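Local structure of sugar-binding transcriptional regulator, LacI family (Enterococcus faecalis, 3CS3) at the interface of chains A and B. The protein is a LacI-family transcriptional regulator that binds sugar through its C-terminal domain and probably controls transcription by binding regulatory DNA. Sequence-based numbering; all coordinates share one arbitrary frame. Chains: chain A/B, Sugar-binding transcriptional regulator, LacI family.

Contact 1: the interface of chains A and B. Residues chain A 10, 54, 57; chain B 52.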
ATOM      1  N   ILE A  10     -16.392   0.440 -16.013  1.00 36.08           N
ATOM      2  CA  ILE A  10     -15.695   0.376 -14.723  1.00 35.03           C
ATOM      3  C   ILE A  10     -15.541  -1.074 -14.264  1.00 35.85           C
ATOM      4  O   ILE A  10     -16.501  -1.856 -14.276  1.00 36.50           O
ATOM      5  CB  ILE A  10     -16.396   1.235 -13.623  1.00 36.57           C
ATOM      6  CG1 ILE A  10     -16.420   2.710 -14.035  1.00 31.80           C
ATOM      7  CG2 ILE A  10     -15.653   1.138 -12.285  1.00 28.44           C
ATOM      8  CD1 ILE A  10     -17.425   3.558 -13.289  1.00 44.46           C
ATOM      9  N   PRO A  54     -21.600  -2.774  -5.977  1.00112.09           N
ATOM     10  CA  PRO A  54     -22.419  -1.931  -6.857  1.00112.00           C
ATOM     11  C   PRO A  54     -22.578  -2.566  -8.247  1.00112.40           C
ATOM     12  O   PRO A  54     -21.901  -2.170  -9.203  1.00113.32           O
ATOM     13  CB  PRO A  54     -21.639  -0.612  -6.915  1.00111.44           C
ATOM     14  CG  PRO A  54     -20.231  -0.972  -6.574  1.00110.17           C
ATOM     15  CD  PRO A  54     -20.289  -2.165  -5.675  1.00110.90           C
ATOM     16  N   MET A  57     -23.423  -0.586 -11.253  1.00 89.50           N
ATOM     17  CA  MET A  57     -22.425   0.472 -11.427  1.00 86.28           C
ATOM     18  C   MET A  57     -21.032  -0.044 -11.820  1.00 71.46           C
ATOM     19  O   MET A  57     -20.118   0.745 -12.070  1.00 66.61           O
ATOM     20  CB  MET A  57     -22.352   1.337 -10.162  1.00 88.67           C
ATOM     21  CG  MET A  57     -23.304   2.537 -10.168  1.00 95.73           C
ATOM     22  SD  MET A  57     -24.072   2.896  -8.572  1.00104.61           S
ATOM     23  CE  MET A  57     -25.177   1.494  -8.355  1.00102.39           C
TER
ATOM     24  N   PHE B  52     -20.342   6.113  -6.813  1.00101.84           N
ATOM     25  CA  PHE B  52     -21.113   5.064  -6.154  1.00108.62           C
ATOM     26  C   PHE B  52     -20.738   4.911  -4.691  1.00110.30           C
ATOM     27  O   PHE B  52     -19.916   4.066  -4.321  1.00110.04           O
ATOM     28  CB  PHE B  52     -21.024   3.721  -6.886  1.00113.36           C
ATOM     29  CG  PHE B  52     -19.832   3.589  -7.776  1.00119.07           C
ATOM     30  CD1 PHE B  52     -19.950   3.807  -9.144  1.00124.67           C
ATOM     31  CD2 PHE B  52     -18.595   3.240  -7.255  1.00117.17           C
ATOM     32  CE1 PHE B  52     -18.857   3.683  -9.979  1.00124.32           C
ATOM     33  CE2 PHE B  52     -17.499   3.120  -8.082  1.00120.62           C
ATOM     34  CZ  PHE B  52     -17.628   3.335  -9.450  1.00121.45           C
TER

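Contact 2: the interface of chains A and B. Residues chain A 10, 40; chain B 47-48.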
ATOM      1  N   ILE A  10     -16.392   0.440 -16.013  1.00 36.08           N
ATOM      2  CA  ILE A  10     -15.695   0.376 -14.723  1.00 35.03           C
ATOM      3  C   ILE A  10     -15.541  -1.074 -14.264  1.00 35.85           C
ATOM      4  O   ILE A  10     -16.501  -1.856 -14.276  1.00 36.50           O
ATOM      5  CB  ILE A  10     -16.396   1.235 -13.623  1.00 36.57           C
ATOM      6  CG1 ILE A  10     -16.420   2.710 -14.035  1.00 31.80           C
ATOM      7  CG2 ILE A  10     -15.653   1.138 -12.285  1.00 28.44           C
ATOM      8  CD1 ILE A  10     -17.425   3.558 -13.289  1.00 44.46           C
ATOM      9  N   GLU A  40     -11.947   1.904 -16.722  1.00 38.75           N
ATOM     10  CA  GLU A  40     -11.353   2.395 -15.489  1.00 38.69           C
ATOM     11  C   GLU A  40     -11.640   1.437 -14.347  1.00 39.23           C
ATOM     12  O   GLU A  40     -12.433   0.503 -14.478  1.00 39.67           O
ATOM     13  CB  GLU A  40     -11.865   3.793 -15.152  1.00 41.45           C
ATOM     14  CG  GLU A  40     -11.150   4.905 -15.905  1.00 63.05           C
ATOM     15  CD  GLU A  40     -11.587   6.287 -15.461  1.00 78.46           C
ATOM     16  OE1 GLU A  40     -12.788   6.468 -15.161  1.00 77.63           O
ATOM     17  OE2 GLU A  40     -10.726   7.193 -15.418  1.00 86.51           O
TER
ATOM     18  N   LYS B  47     -10.811   7.061  -9.249  1.00 63.33           N
ATOM     19  CA  LYS B  47     -11.305   8.341  -9.773  1.00 70.09           C
ATOM     20  C   LYS B  47     -12.831   8.456  -9.760  1.00 66.76           C
ATOM     21  O   LYS B  47     -13.372   9.556  -9.668  1.00 67.90           O
ATOM     22  CB  LYS B  47     -10.792   8.570 -11.203  1.00 69.27           C
ATOM     23  CG  LYS B  47      -9.353   9.075 -11.295  1.00 82.17           C
ATOM     24  CD  LYS B  47      -8.995   9.536 -12.712  1.00 81.66           C
ATOM     25  CE  LYS B  47      -9.506  10.948 -13.001  1.00 89.20           C
ATOM     26  NZ  LYS B  47      -9.274  11.345 -14.419  1.00 88.54           N
ATOM     27  N   LYS B  48     -13.508   7.314  -9.858  1.00 64.63           N
ATOM     28  CA  LYS B  48     -14.964   7.269  -9.952  1.00 66.19           C
ATOM     29  C   LYS B  48     -15.608   6.699  -8.689  1.00 62.49           C
ATOM     30  O   LYS B  48     -16.797   6.381  -8.696  1.00 60.48           O
ATOM     31  CB  LYS B  48     -15.395   6.438 -11.171  1.00 70.76           C
ATOM     32  CG  LYS B  48     -14.914   6.957 -12.529  1.00 79.20           C
ATOM     33  CD  LYS B  48     -15.800   8.079 -13.066  1.00 88.35           C
ATOM     34  CE  LYS B  48     -15.455   8.434 -14.509  1.00 92.65           C
ATOM     35  NZ  LYS B  48     -14.069   8.976 -14.657  1.00 89.95           N
TER

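Contact 1: the interface of chains A and B
B:Phe52 reaches into chain A and packs against A:Met57, A:Ile10 and A:Pro54. The contacts of these side chains are van der Waals contacts. B:Phe52 hides 71 Å² of its surface against the partner, far more than any of the three residues that receive it.

A:Met57 and B:Phe52 run antiparallel alongside one another. The thioether sulfur SD of A:Met57 lies 3.6 Å from CB of B:Phe52. Nearer the backbone, CB of A:Met57 is 3.6 Å from the ring carbon CD1 of B:Phe52. This CB lies above the ring plane but off-centre, just outside the CD1 rim. In the methionine, chi1 (-90°) places CG, and chi2 (142°) then directs SD to the phenylalanine CB.

A:Ile10 points towards the oncoming ring and meets its outer end. Its terminal methyl CD1 lies at the ring edge, in plane, 3.6 Å from CE1 of B:Phe52. The branch methyl CG2 of A:Ile10 is farther away, 4.1 Å from CZ of B:Phe52. A:Pro54 adds a looser contact: its CB is 4.4 Å from CB of B:Phe52.

The phenylalanine side chain is thus lined from CB and CD1, at A:Met57, to CE1 and CZ, at A:Ile10. A:Ile10 begins strand 10-15. A:Pro54 and A:Met57 belong to the loop between strands 40-45 and 60-64, and B:Phe52 lies in the same loop of the other chain.

Contact 2: the interface of chains A and B
A:Glu40 and B:Lys48 form a salt bridge between the two chains. The ammonium NZ of B:Lys48 donates a hydrogen bond of 2.9 Å to the carboxylate oxygen OE1 of A:Glu40. OE1 accepts it through its syn lone pair, on the side of the other oxygen, OE2. OE2 itself is farther from this ammonium, at 3.9 Å from NZ of B:Lys48, so the grip is mainly on one oxygen. A:Glu40 hides 64 Å² against chain B and B:Lys48 hides 47 Å² against chain A.

The two side chains lie roughly perpendicular. A:Glu40 is extended beyond CG (chi2 -175°), which carries its carboxylate outward to chain B. B:Lys48 does the opposite and curls. It bends at chi2 (-82°) and again at chi4 (-64°), and the second bend turns NZ back to OE1. The aliphatic part of the lysine follows the same oxygen: CG and CE of B:Lys48 each lie 3.4 Å from OE1 of A:Glu40. OE1 is therefore wrapped by the lysine as well as bonded by its tip.

B:Lys47 lies beside OE2 and may add to the site. Its methylene CD is 4.0 Å from OE2 of A:Glu40. Its ammonium NZ is 4.5 Å from OE2 of A:Glu40 and makes no direct bond to it. The opposite charges may still attract each other and help to stabilise the carboxylate in its charged form.

The apolar part is small. The terminal methyl CD1 of A:Ile10 lies 4.1 Å from CB of B:Lys48, at the base of the curled chain.

A:Ile10 and A:Glu40 stand at the starts of strands 10-15 and 40-45. Both lysines belong to the loop that follows strand 40-45 in chain B.

Contact 1 and contact 2 are neighbouring parts of one interface, with the centres of their C-alpha atoms about 8 Å apart. They share A:Ile10, which bridges the apolar and the charged patch. On chain B both use the loop between strands 40-45 and 60-64. Together they set this loop against two strand starts and the equivalent loop of chain A. The interface is two-fold symmetric, so each contact recurs with the chains exchanged. LacI-family regulators commonly pair through this kind of domain, so the dimer is probably biological, though the structure alone does not prove it.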